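PDB 4HKT: inositol 2-dehydrogenase from Sinorhizobium meliloti, which catalyses the NAD-dependent oxidation of myo-inositol to 2-keto-myo-inositol (scyllo-inosose), the first step in breaking myo-inositol down to acetyl-CoA. Local coordinates for the interface of chains A and B and the interface of chains A and C. Numbering follows the deposited sequence. Chains: chain A/B/C, Inositol 2-dehydrogenase.

Contact 1: the interface of chains A and B. Residues chain A 192, 215, 217, 223, 225, 327; chain B 192, 194, 212-214.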
loop_
_atom_site.group_PDB
_atom_site.type_symbol
_atom_site.label_atom_id
_atom_site.label_comp_id
_atom_site.label_asym_id
_atom_site.label_seq_id
_atom_site.Cartn_x
_atom_site.Cartn_y
_atom_site.Cartn_z
ATOM N N THR A 192 -21.870 16.513 -18.629
ATOM C CA THR A 192 -22.312 17.447 -17.578
ATOM C C THR A 192 -21.049 17.886 -16.862
ATOM O O THR A 192 -20.254 17.043 -16.480
ATOM C CB THR A 192 -23.224 16.741 -16.524
ATOM O OG1 THR A 192 -24.432 16.296 -17.138
ATOM C CG2 THR A 192 -23.583 17.669 -15.381
ATOM N N ILE A 215 -19.048 14.623 -15.717
ATOM C CA ILE A 215 -19.679 13.334 -15.849
ATOM C C ILE A 215 -20.077 13.098 -17.311
ATOM O O ILE A 215 -20.797 13.921 -17.891
ATOM C CB ILE A 215 -20.950 13.200 -14.993
ATOM C CG1 ILE A 215 -20.663 13.429 -13.494
ATOM C CG2 ILE A 215 -21.497 11.787 -15.155
ATOM C CD1 ILE A 215 -21.937 13.734 -12.704
ATOM N N GLN A 217 -21.918 10.189 -19.899
ATOM C CA GLN A 217 -22.769 9.033 -19.887
ATOM C C GLN A 217 -22.983 8.483 -21.310
ATOM O O GLN A 217 -23.179 9.256 -22.264
ATOM C CB GLN A 217 -24.089 9.386 -19.242
ATOM C CG GLN A 217 -24.965 8.169 -18.963
ATOM C CD GLN A 217 -26.162 8.495 -18.103
ATOM O OE1 GLN A 217 -26.833 9.518 -18.282
ATOM N NE2 GLN A 217 -26.467 7.600 -17.165
ATOM N N GLN A 223 -21.328 5.339 -16.942
ATOM C CA GLN A 223 -20.911 6.704 -16.589
ATOM C C GLN A 223 -19.420 6.800 -16.325
ATOM O O GLN A 223 -18.819 5.885 -15.787
ATOM C CB GLN A 223 -21.685 7.172 -15.368
ATOM C CG GLN A 223 -23.176 7.348 -15.602
ATOM C CD GLN A 223 -24.004 7.080 -14.326
ATOM O OE1 GLN A 223 -23.947 7.828 -13.351
ATOM N NE2 GLN A 223 -24.814 6.037 -14.372
ATOM N N ILE A 225 -16.691 9.603 -14.556
ATOM C CA ILE A 225 -16.458 10.825 -13.831
ATOM C C ILE A 225 -15.004 11.188 -13.981
ATOM O O ILE A 225 -14.107 10.349 -13.815
ATOM C CB ILE A 225 -16.817 10.671 -12.363
ATOM C CG1 ILE A 225 -18.298 10.370 -12.185
ATOM C CG2 ILE A 225 -16.502 11.945 -11.631
ATOM C CD1 ILE A 225 -18.610 9.858 -10.799
ATOM N N GLN A 327 -26.832 19.568 -18.853
ATOM C CA GLN A 327 -26.278 18.459 -19.568
ATOM C C GLN A 327 -26.379 18.744 -21.069
ATOM O O GLN A 327 -27.429 19.165 -21.559
ATOM C CB GLN A 327 -27.048 17.173 -19.204
ATOM C CG GLN A 327 -26.403 15.931 -19.729
ATOM C CD GLN A 327 -27.255 14.706 -19.426
ATOM O OE1 GLN A 327 -26.993 13.990 -18.482
ATOM N NE2 GLN A 327 -28.287 14.494 -20.205
ATOM N N THR B 192 -25.716 18.606 -9.829
ATOM C CA THR B 192 -25.980 18.020 -11.122
ATOM C C THR B 192 -25.661 16.532 -11.043
ATOM O O THR B 192 -24.693 16.106 -10.369
ATOM C CB THR B 192 -25.255 18.794 -12.259
ATOM O OG1 THR B 192 -25.844 18.441 -13.531
ATOM C CG2 THR B 192 -23.801 18.512 -12.244
ATOM N N THR B 194 -26.320 12.289 -12.743
ATOM C CA THR B 194 -26.717 11.341 -13.774
ATOM C C THR B 194 -27.057 10.038 -13.086
ATOM O O THR B 194 -26.591 9.768 -11.983
ATOM C CB THR B 194 -25.597 11.091 -14.778
ATOM O OG1 THR B 194 -24.436 10.660 -14.078
ATOM C CG2 THR B 194 -25.281 12.371 -15.587
ATOM N N VAL B 212 -25.166 5.884 -9.957
ATOM C CA VAL B 212 -25.385 7.326 -10.039
ATOM C C VAL B 212 -24.073 8.066 -9.804
ATOM O O VAL B 212 -23.182 7.591 -9.081
ATOM C CB VAL B 212 -26.466 7.846 -9.053
ATOM C CG1 VAL B 212 -27.799 7.176 -9.287
ATOM C CG2 VAL B 212 -26.083 7.632 -7.605
ATOM N N SER B 213 -24.002 9.251 -10.383
ATOM C CA SER B 213 -22.857 10.129 -10.302
ATOM C C SER B 213 -23.418 11.534 -10.039
ATOM O O SER B 213 -24.420 11.939 -10.644
ATOM C CB SER B 213 -22.107 10.146 -11.607
ATOM O OG SER B 213 -21.689 8.881 -12.034
ATOM N N VAL B 214 -22.796 12.261 -9.110
ATOM C CA VAL B 214 -23.276 13.602 -8.733
ATOM C C VAL B 214 -22.101 14.576 -8.619
ATOM O O VAL B 214 -21.055 14.186 -8.208
ATOM C CB VAL B 214 -24.015 13.586 -7.403
ATOM C CG1 VAL B 214 -24.657 14.941 -7.151
ATOM C CG2 VAL B 214 -25.102 12.530 -7.374
#
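A face-to-face packing of beta-sheets, typical of the Gfo/Idh/MocA C-terminal domain, joins chains A and B here. Strands 188-196, 211-218 and 223-229 of chain A meet strands 188-196 and 211-218 of chain B. A:Gln223 supplies the polar grip. Its side-chain carbonyl oxygen accepts two hydroxyl hydrogen bonds, which arrive from opposite faces of the amide plane. B:Ser213 OG donates to A:Gln223 OE1 at 2.8 Å, tilted from that plane. B:Thr194 OG1 donates to A:Gln223 OE1 at 3.0 Å from well above the other face. The threonine hydroxyl sits between its own backbone N and carbonyl carbon (chi1 56°), which turns it toward the glutamine. The two donors should hold the amide against rotation. Apolar contacts surround this grip. The tip of A:Ile225, CD1, lies 3.6 Å from B:Ser213 CB. A:Ile215 spans both donor residues: its CD1 packs on B:Ser213 CB at 3.8 Å, and its CG2 branch lies 3.9 Å from B:Thr194 CG2. The A:Ile215 and B:Thr194 side chains run past each other in opposite directions. A:Gln327, from a loop, crosses B:Thr194 at about a right angle. The two copies of Thr192 meet tip to tip near the two-fold axis but differ in chi1, -64° in A:Thr192 and -163° in B:Thr192. CG2 of A:Thr192 is anti to its backbone N, and it presses on B:Thr192 CG2 at a tight 3.3 Å.

Contact 2: the interface of chains A and C. Residues chain A 127-128, 131-132, 249-251; chain C 257-259.
This is a helix-and-strand interface between chains A and C, and it connects two subunits of the deposited tetramer. Helix 127-137 and strand 248-251 of chain A receive C:Val257, C:Ser258 and C:Ile259, where a loop leads into strand 259-263. A:His128 makes the polar contact near the start of its helix. The backbone N-H of C:Ser258 points at the ring nitrogen of A:His128, with N to ND1 at 3.0 Å and 171° at the hydrogen. The amide nitrogen meets the edge of the imidazole, 12° out of the ring plane. ND1 therefore acts as the acceptor. With CG anti to the carbonyl carbon (chi1 -43°), the ring is carried toward chain C and turns its ND1 edge to that N-H. C:Val257 lies against the same helix. Its CG2 branch rests 4.0 Å from A:Ala131 CB, while CG1 points toward A:Pro127. C:Ile259 fits between the helix and the strand of chain A. Its CG2 branch lies 3.9 Å from A:Ala131 CB and 3.8 Å from A:Val132 CG2. The delta-methyl CD1 of C:Ile259 also reaches A:Ala131, 4.1 Å from its CB. On the strand side, A:Ala251 and C:Ile259 form an antiparallel beta bridge. The backbone of C:Ile259 also passes close to A:Ala250. The site docks the start of strand 259-263 of chain C onto chain A, and may tie the two together if the deposited tetramer is the biological one.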
loop_
_atom_site.group_PDB
_atom_site.type_symbol
_atom_site.label_atom_id
_atom_site.label_comp_id
_atom_site.label_asym_id
_atom_site.label_seq_id
_atom_site.Cartn_x
_atom_site.Cartn_y
_atom_site.Cartn_z
ATOM N N PRO A 127 2.059 1.531 -19.904
ATOM C CA PRO A 127 1.948 0.102 -19.536
ATOM C C PRO A 127 0.854 -0.184 -18.496
ATOM O O PRO A 127 0.168 -1.224 -18.538
ATOM C CB PRO A 127 3.331 -0.208 -18.943
ATOM C CG PRO A 127 4.238 0.851 -19.474
ATOM C CD PRO A 127 3.419 2.076 -19.702
ATOM N N HIS A 128 0.704 0.716 -17.548
ATOM C CA HIS A 128 -0.256 0.510 -16.482
ATOM C C HIS A 128 -1.690 0.648 -16.992
ATOM O O HIS A 128 -2.554 -0.226 -16.746
ATOM C CB HIS A 128 0.046 1.461 -15.323
ATOM C CG HIS A 128 1.503 1.565 -15.000
ATOM N ND1 HIS A 128 2.176 0.596 -14.293
ATOM C CD2 HIS A 128 2.433 2.495 -15.331
ATOM C CE1 HIS A 128 3.446 0.935 -14.165
ATOM N NE2 HIS A 128 3.638 2.070 -14.815
ATOM N N ALA A 131 -2.581 -2.281 -19.194
ATOM C CA ALA A 131 -2.942 -3.448 -18.367
ATOM C C ALA A 131 -4.384 -3.362 -17.853
ATOM O O ALA A 131 -5.082 -4.353 -17.783
ATOM C CB ALA A 131 -1.935 -3.602 -17.222
ATOM N N VAL A 132 -4.884 -2.161 -17.565
ATOM C CA VAL A 132 -6.209 -2.027 -17.048
ATOM C C VAL A 132 -7.177 -2.415 -18.156
ATOM O O VAL A 132 -8.096 -3.219 -17.974
ATOM C CB VAL A 132 -6.503 -0.582 -16.575
ATOM C CG1 VAL A 132 -8.003 -0.366 -16.409
ATOM C CG2 VAL A 132 -5.746 -0.260 -15.291
ATOM N N VAL A 249 -11.088 -2.505 -11.342
ATOM C CA VAL A 249 -9.697 -2.507 -11.664
ATOM C C VAL A 249 -9.212 -1.055 -11.694
ATOM O O VAL A 249 -9.954 -0.161 -12.092
ATOM C CB VAL A 249 -9.437 -3.281 -12.979
ATOM C CG1 VAL A 249 -10.179 -2.615 -14.161
ATOM C CG2 VAL A 249 -7.955 -3.369 -13.241
ATOM N N ALA A 250 -8.028 -0.831 -11.170
ATOM C CA ALA A 250 -7.399 0.495 -11.082
ATOM C C ALA A 250 -5.894 0.486 -11.338
ATOM O O ALA A 250 -5.220 -0.515 -11.176
ATOM C CB ALA A 250 -7.705 1.130 -9.741
ATOM N N ALA A 251 -5.388 1.618 -11.815
ATOM C CA ALA A 251 -4.001 1.791 -12.033
ATOM C C ALA A 251 -3.510 2.802 -11.041
ATOM O O ALA A 251 -4.128 3.849 -10.873
ATOM C CB ALA A 251 -3.717 2.288 -13.428
ATOM N N VAL C 257 4.081 -3.819 -13.895
ATOM C CA VAL C 257 2.920 -2.925 -13.979
ATOM C C VAL C 257 2.222 -2.808 -12.623
ATOM O O VAL C 257 2.153 -3.769 -11.840
ATOM C CB VAL C 257 1.927 -3.298 -15.120
ATOM C CG1 VAL C 257 2.659 -3.504 -16.454
ATOM C CG2 VAL C 257 1.119 -4.535 -14.785
ATOM N N SER C 258 1.723 -1.618 -12.336
ATOM C CA SER C 258 1.098 -1.346 -11.052
ATOM C C SER C 258 -0.390 -1.159 -11.259
ATOM O O SER C 258 -0.873 -0.009 -11.442
ATOM C CB SER C 258 1.766 -0.156 -10.353
ATOM O OG SER C 258 3.155 -0.374 -10.249
ATOM N N ILE C 259 -1.106 -2.308 -11.312
ATOM C CA ILE C 259 -2.560 -2.321 -11.290
ATOM C C ILE C 259 -3.025 -3.175 -10.118
ATOM O O ILE C 259 -2.229 -3.914 -9.493
ATOM C CB ILE C 259 -3.231 -2.787 -12.607
ATOM C CG1 ILE C 259 -3.005 -4.265 -12.870
ATOM C CG2 ILE C 259 -2.737 -1.955 -13.776
ATOM C CD1 ILE C 259 -3.959 -4.813 -13.915
#

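Contact 3: the interface of chains A and B. Residues chain A 194-195, 211-213; chain B 146, 215, 217, 223, 225.
B:Gln223 and B:Ile215 lie at the tightly packed part of this sheet-to-sheet contact, against A:Thr194 and A:Ser213. The side-chain oxygen of B:Gln223 is held by hydroxyls on opposite faces of its amide. A:Ser213 OG donates to B:Gln223 OE1 at 2.8 Å, and A:Thr194 OG1 donates to the same oxygen at 3.0 Å. The other end of the amide is also fixed. B:Gln223 NE2 donates to A:Ser211 O, a backbone carbonyl, at 3.1 Å, nearly straight at 176°. That acceptor lies in the glutamine amide plane, although the N-H comes from above the peptide carbonyl plane. Bonds at both ends should set which way round the amide sits. Carbon groups flank it. B:Ile215 CG2 meets A:Thr194 CG2 tip to tip at 3.7 Å, and B:Ile225 CD1 touches A:Ser213 CB. On the far flank is B:Met146, a selenomethionine. B:Met146 SE lies 3.8 Å from A:Ser211 CB, and the bend at chi3 (75°) turns its methyl CE toward A:Ser213 OG. The looser, hydrated side is at A:Ala195. B:Gln217 reaches it with an extended chain, CG anti to its backbone N (chi1 177°). Its NE2 donates to A:Ala195 O at 3.1 Å. Beside this bond a water links the two chains, hydrogen-bonded to A:Ala195 N and to B:Gln217 OE1, the latter at 2.8 Å.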
loop_
_atom_site.group_PDB
_atom_site.type_symbol
_atom_site.label_atom_id
_atom_site.label_comp_id
_atom_site.label_asym_id
_atom_site.label_seq_id
_atom_site.Cartn_x
_atom_site.Cartn_y
_atom_site.Cartn_z
ATOM N N THR A 194 -18.815 21.016 -14.274
ATOM C CA THR A 194 -18.756 22.179 -13.429
ATOM C C THR A 194 -17.313 22.640 -13.426
ATOM O O THR A 194 -16.410 21.904 -13.800
ATOM C CB THR A 194 -19.156 21.860 -11.995
ATOM O OG1 THR A 194 -18.259 20.861 -11.485
ATOM C CG2 THR A 194 -20.598 21.370 -11.922
ATOM N N ALA A 195 -17.076 23.871 -13.019
ATOM C CA ALA A 195 -15.726 24.437 -13.168
ATOM C C ALA A 195 -15.535 25.633 -12.259
ATOM O O ALA A 195 -16.489 26.253 -11.845
ATOM C CB ALA A 195 -15.482 24.815 -14.657
ATOM N N SER A 211 -10.011 24.207 -12.131
ATOM C CA SER A 211 -10.525 23.108 -11.331
ATOM C C SER A 211 -11.862 22.699 -11.912
ATOM O O SER A 211 -12.829 23.470 -11.878
ATOM C CB SER A 211 -10.711 23.523 -9.870
ATOM O OG SER A 211 -9.495 24.006 -9.286
ATOM N N VAL A 212 -11.923 21.478 -12.453
ATOM C CA VAL A 212 -13.100 21.034 -13.138
ATOM C C VAL A 212 -13.537 19.588 -12.851
ATOM O O VAL A 212 -12.723 18.706 -12.569
ATOM C CB VAL A 212 -12.979 21.278 -14.648
ATOM C CG1 VAL A 212 -12.607 22.736 -14.930
ATOM C CG2 VAL A 212 -11.975 20.334 -15.306
ATOM N N SER A 213 -14.845 19.391 -12.910
ATOM C CA SER A 213 -15.468 18.101 -12.701
ATOM C C SER A 213 -16.402 17.814 -13.848
ATOM O O SER A 213 -17.128 18.694 -14.303
ATOM C CB SER A 213 -16.249 18.084 -11.384
ATOM O OG SER A 213 -15.437 18.507 -10.329
HETATM N N MSE B 146 -11.404 20.289 -4.095
HETATM C CA MSE B 146 -12.158 19.263 -4.846
HETATM C C MSE B 146 -12.244 18.016 -3.994
HETATM O O MSE B 146 -11.239 17.541 -3.497
HETATM C CB MSE B 146 -11.444 18.964 -6.164
HETATM C CG MSE B 146 -11.288 20.252 -6.980
HETATM SE SE MSE B 146 -10.527 19.905 -8.738
HETATM C CE MSE B 146 -12.200 19.156 -9.435
ATOM N N ILE B 215 -22.284 15.810 -9.054
ATOM C CA ILE B 215 -21.369 16.897 -8.773
ATOM C C ILE B 215 -22.117 17.985 -8.001
ATOM O O ILE B 215 -23.162 18.478 -8.459
ATOM C CB ILE B 215 -20.793 17.565 -10.036
ATOM C CG1 ILE B 215 -20.150 16.572 -10.974
ATOM C CG2 ILE B 215 -19.776 18.635 -9.620
ATOM C CD1 ILE B 215 -19.968 17.144 -12.390
ATOM N N GLN B 217 -21.493 21.818 -6.106
ATOM C CA GLN B 217 -20.594 22.964 -6.138
ATOM C C GLN B 217 -21.087 24.007 -5.164
ATOM O O GLN B 217 -22.302 24.220 -5.013
ATOM C CB GLN B 217 -20.438 23.509 -7.562
ATOM C CG GLN B 217 -19.560 24.753 -7.689
ATOM C CD GLN B 217 -19.116 25.015 -9.094
ATOM O OE1 GLN B 217 -19.935 25.079 -10.020
ATOM N NE2 GLN B 217 -17.824 25.165 -9.283
ATOM N N GLN B 223 -15.833 21.961 -5.491
ATOM C CA GLN B 223 -16.605 20.878 -6.083
ATOM C C GLN B 223 -16.447 19.522 -5.390
ATOM O O GLN B 223 -15.333 19.122 -4.998
ATOM C CB GLN B 223 -16.218 20.743 -7.533
ATOM C CG GLN B 223 -16.545 21.965 -8.393
ATOM C CD GLN B 223 -15.572 22.111 -9.542
ATOM O OE1 GLN B 223 -15.533 21.273 -10.411
ATOM N NE2 GLN B 223 -14.776 23.169 -9.539
ATOM N N ILE B 225 -17.504 15.497 -6.122
ATOM C CA ILE B 225 -17.998 14.498 -6.989
ATOM C C ILE B 225 -18.336 13.284 -6.144
ATOM O O ILE B 225 -17.543 12.853 -5.292
ATOM C CB ILE B 225 -16.898 14.079 -7.965
ATOM C CG1 ILE B 225 -16.418 15.243 -8.796
ATOM C CG2 ILE B 225 -17.403 13.024 -8.914
ATOM C CD1 ILE B 225 -15.237 14.890 -9.696
HETATM O O HOH W 1 -19.588 25.408 -12.755
#

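Contacts 1 and 3 belong to the same A-B interface, their C-alpha centres about 11 Å apart. They are two-fold related: residues 194, 212, 213, 215, 217, 223 and 225 occur in both, with the chains exchanged. Strands 188-196, 211-218 and 223-229 serve both. Thr192 of both chains lies in contact 1, toward the axis. The C-alpha centre of contact 2 is about 24 Å from that of contact 1 and about 26 Å from that of contact 3. It uses helix 127-137 and the strands 248-251 and 259-263. Chain A meets chains B and C through separate surfaces, consistent with the four-copy deposited assembly.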